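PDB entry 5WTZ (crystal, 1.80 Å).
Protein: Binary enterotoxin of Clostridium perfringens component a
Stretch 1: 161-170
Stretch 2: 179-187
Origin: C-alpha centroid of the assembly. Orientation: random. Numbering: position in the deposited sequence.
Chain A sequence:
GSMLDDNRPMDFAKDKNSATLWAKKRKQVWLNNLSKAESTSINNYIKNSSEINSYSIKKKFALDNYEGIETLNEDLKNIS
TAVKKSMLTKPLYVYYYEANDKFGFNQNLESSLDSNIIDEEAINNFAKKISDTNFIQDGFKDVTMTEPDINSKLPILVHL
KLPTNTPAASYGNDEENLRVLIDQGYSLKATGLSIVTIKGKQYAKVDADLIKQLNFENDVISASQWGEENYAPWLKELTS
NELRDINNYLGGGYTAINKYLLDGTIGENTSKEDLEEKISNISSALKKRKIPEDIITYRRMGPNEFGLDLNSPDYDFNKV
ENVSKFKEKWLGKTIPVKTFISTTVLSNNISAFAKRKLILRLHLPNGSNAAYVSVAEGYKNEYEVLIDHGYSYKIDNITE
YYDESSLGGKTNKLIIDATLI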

# COMPACT_ATOMS: atom_id res chain seq x y z
N LYS A 161 -0.54 13.83 -11.22
CA LYS A 161 0.66 14.62 -11.48
C LYS A 161 1.91 13.83 -11.12
O LYS A 161 2.16 13.52 -9.95
N LEU A 162 2.69 13.49 -12.14
CA LEU A 162 3.94 12.77 -11.97
C LEU A 162 5.07 13.77 -11.79
O LEU A 162 5.27 14.63 -12.64
N PRO A 163 5.81 13.68 -10.68
CA PRO A 163 6.89 14.65 -10.50
C PRO A 163 8.08 14.41 -11.43
O PRO A 163 8.19 13.34 -12.05
N THR A 164 8.96 15.41 -11.52
CA THR A 164 10.24 15.30 -12.20
C THR A 164 11.00 14.02 -11.80
O THR A 164 10.94 13.61 -10.65
N ASN A 165 11.67 13.40 -12.78
CA ASN A 165 12.50 12.21 -12.58
C ASN A 165 11.73 10.93 -12.28
O ASN A 165 12.33 9.91 -11.95
N THR A 166 10.41 10.97 -12.40
CA THR A 166 9.60 9.76 -12.33
C THR A 166 9.94 8.86 -13.51
O THR A 166 9.92 9.32 -14.64
N PRO A 167 10.26 7.59 -13.25
CA PRO A 167 10.37 6.60 -14.33
C PRO A 167 9.01 6.42 -14.99
O PRO A 167 8.09 5.90 -14.35
N ALA A 168 8.89 6.85 -16.24
CA ALA A 168 7.61 6.90 -16.93
C ALA A 168 7.84 6.72 -18.42
O ALA A 168 8.03 7.70 -19.14
N ALA A 169 7.83 5.48 -18.88
CA ALA A 169 8.21 5.18 -20.26
C ALA A 169 7.02 5.24 -21.22
O ALA A 169 5.91 4.83 -20.87
N SER A 170 7.26 5.77 -22.41
CA SER A 170 6.26 5.80 -23.48
C SER A 170 6.29 4.47 -24.21
O SER A 170 7.35 4.03 -24.67
N ARG A 179 0.66 4.94 -24.42
CA ARG A 179 0.56 4.82 -22.96
C ARG A 179 1.86 5.17 -22.23
O ARG A 179 2.94 5.23 -22.82
N VAL A 180 1.73 5.40 -20.94
CA VAL A 180 2.86 5.73 -20.09
C VAL A 180 2.98 4.68 -18.99
O VAL A 180 2.03 4.43 -18.26
N LEU A 181 4.15 4.07 -18.88
CA LEU A 181 4.35 3.02 -17.92
C LEU A 181 5.14 3.54 -16.72
O LEU A 181 6.29 3.93 -16.84
N ILE A 182 4.49 3.56 -15.56
CA ILE A 182 5.11 4.09 -14.35
C ILE A 182 5.68 2.97 -13.48
O ILE A 182 5.03 1.95 -13.26
N ASP A 183 6.89 3.19 -12.98
CA ASP A 183 7.56 2.23 -12.09
C ASP A 183 6.74 1.84 -10.84
O ASP A 183 5.81 2.54 -10.43
N GLN A 184 7.10 0.70 -10.26
CA GLN A 184 6.55 0.24 -9.00
C GLN A 184 6.98 1.15 -7.86
O GLN A 184 7.96 1.88 -7.99
N GLY A 185 6.24 1.09 -6.75
CA GLY A 185 6.65 1.73 -5.51
C GLY A 185 5.97 3.03 -5.13
O GLY A 185 6.33 3.65 -4.13
N TYR A 186 4.97 3.46 -5.90
CA TYR A 186 4.36 4.75 -5.63
C TYR A 186 2.98 4.67 -5.00
O TYR A 186 2.35 3.61 -4.95
N SER A 187 2.53 5.82 -4.51
CA SER A 187 1.20 5.97 -3.97
C SER A 187 0.52 7.22 -4.53
O SER A 187 1.18 8.11 -5.09

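The two stretches meet as neighbouring antiparallel strands, joined by backbone hydrogen bonds and flanked by small and branched apolar side chains, with a proline-tyrosine contact beyond the paired residues. The pairing centres on A169 and L181, whose backbones bond in both directions: A169 N donates to L181 O at 3.0 Å, and L181 N donates to A169 O at 2.8 Å. Two residues along each chain, beyond the A168/I182 pair, D183 N donates to P167 O at 3.3 Å; proline can serve here because the bond needs only its carbonyl. CA-H...O contacts, such as A168 CA to L181 O at 3.3 Å, fill in between these bonds.

Side chains alternate between the two faces of the sheet. A168, S170, V180 and I182 share one face. The methyl of A168 is small enough to lie close to its diagonal neighbour, with A168 CB 3.7 Å from V180 CG1; V180 adopts the t rotamer. I182, with chi1 m and chi2 t, extends its CD1 to 3.8 Å from L162 CD2. The CA-to-CB bond of L162, an m, t rotamer, points toward the second stretch, and the two branched chains make an apolar contact beyond the paired residues. T166 adds its methyl to this side, T166 CG2 lying 4.0 Å from I182 CG2. S170 is m, and its hydroxyl is satisfied elsewhere in the structure.

On the other face lie A169 and L181. L181 takes the t, p rotamer and its end leads away from the first stretch; the closest contacts of the pair are between backbone atoms.

P167 has the largest area covered by the opposing stretch. Its CA-to-CB bond points toward stretch 2, the ring is C-gamma exo, and P167 CD comes within 3.1 Å of Y186 OH, a tight van der Waals approach. The CA-to-CB bond of Y186, with chi1 m, also points toward the first stretch; P167 CD and T166 CG2 both lie oblique to its ring. D183 packs alongside, with D183 CB 3.7 Å from P167 CB. D183 is t, and its OD1 accepts a bond from Q184 N at 2.8 Å, so the carboxylate is engaged within its own stretch as well as elsewhere in the structure.

T166 is the polar anchor of the type II turn from P163 to T166: in the m rotamer, T166 OG1 donates to P163 O at 2.6 Å, while T166 N donates to P163 O at 3.3 Å. No side-chain hydrogen bond or salt bridge crosses between the stretches.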

# COMPACT_ATOMS: atom_id res chain seq x y z
CB LYS A 161 0.62 15.94 -10.71
CG LYS A 161 1.76 16.89 -11.06
CD LYS A 161 1.74 18.15 -10.22
CE LYS A 161 2.76 19.16 -10.74
NZ LYS A 161 2.80 20.41 -9.92
CB LEU A 162 4.22 11.87 -13.18
CG LEU A 162 3.13 10.93 -13.67
CD1 LEU A 162 3.63 10.16 -14.88
CD2 LEU A 162 2.68 10.00 -12.57
CB PRO A 163 7.31 14.45 -9.04
CG PRO A 163 6.86 13.08 -8.68
CD PRO A 163 5.65 12.77 -9.52
CB THR A 164 11.12 16.54 -11.90
OG1 THR A 164 10.46 17.71 -12.39
CG2 THR A 164 12.48 16.44 -12.58
CB ASN A 165 13.52 12.46 -11.47
CG ASN A 165 14.53 13.52 -11.85
OD1 ASN A 165 14.92 13.62 -13.01
ND2 ASN A 165 14.93 14.33 -10.87
CB THR A 166 8.08 10.04 -12.35
OG1 THR A 166 7.73 10.91 -11.27
CG2 THR A 166 7.29 8.74 -12.23
CB PRO A 167 10.81 5.33 -13.60
CG PRO A 167 11.39 5.81 -12.32
CD PRO A 167 10.56 6.99 -11.95
CB ALA A 168 6.92 8.22 -16.65
CB ALA A 169 8.87 3.81 -20.32
CB SER A 170 6.51 6.96 -24.45
OG SER A 170 6.07 8.20 -23.91
CB ARG A 179 0.13 3.40 -22.58
CG ARG A 179 -1.07 2.91 -23.36
CD ARG A 179 -1.58 1.57 -22.82
NE ARG A 179 -2.00 1.68 -21.43
CZ ARG A 179 -3.12 2.27 -21.03
NH1 ARG A 179 -3.92 2.82 -21.93
NH2 ARG A 179 -3.43 2.33 -19.75
CB VAL A 180 2.70 7.13 -19.48
CG1 VAL A 180 3.80 7.40 -18.45
CG2 VAL A 180 2.69 8.19 -20.59
CB LEU A 181 5.06 1.84 -18.59
CG LEU A 181 5.35 0.56 -17.80
CD1 LEU A 181 4.15 0.09 -17.02
CD2 LEU A 181 5.83 -0.52 -18.76
CB ILE A 182 4.11 4.90 -13.50
CG1 ILE A 182 3.39 5.94 -14.37
CG2 ILE A 182 4.82 5.56 -12.33
CD1 ILE A 182 2.09 6.41 -13.77
CB ASP A 183 8.91 2.82 -11.65
CG ASP A 183 9.91 1.76 -11.27
OD1 ASP A 183 9.61 0.56 -11.46
OD2 ASP A 183 11.02 2.12 -10.80
CB GLN A 184 7.01 -1.19 -8.69
CG GLN A 184 6.23 -2.30 -9.36
CD GLN A 184 6.56 -3.66 -8.75
OE1 GLN A 184 5.73 -4.27 -8.07
NE2 GLN A 184 7.78 -4.13 -8.98
CB TYR A 186 4.29 5.58 -6.92
CG TYR A 186 5.65 5.90 -7.49
CD1 TYR A 186 6.37 7.00 -7.03
CD2 TYR A 186 6.22 5.10 -8.47
CE1 TYR A 186 7.62 7.29 -7.54
CE2 TYR A 186 7.47 5.39 -8.99
CZ TYR A 186 8.17 6.48 -8.52
OH TYR A 186 9.41 6.76 -9.04
CB SER A 187 1.24 6.04 -2.44
OG SER A 187 2.06 5.01 -1.88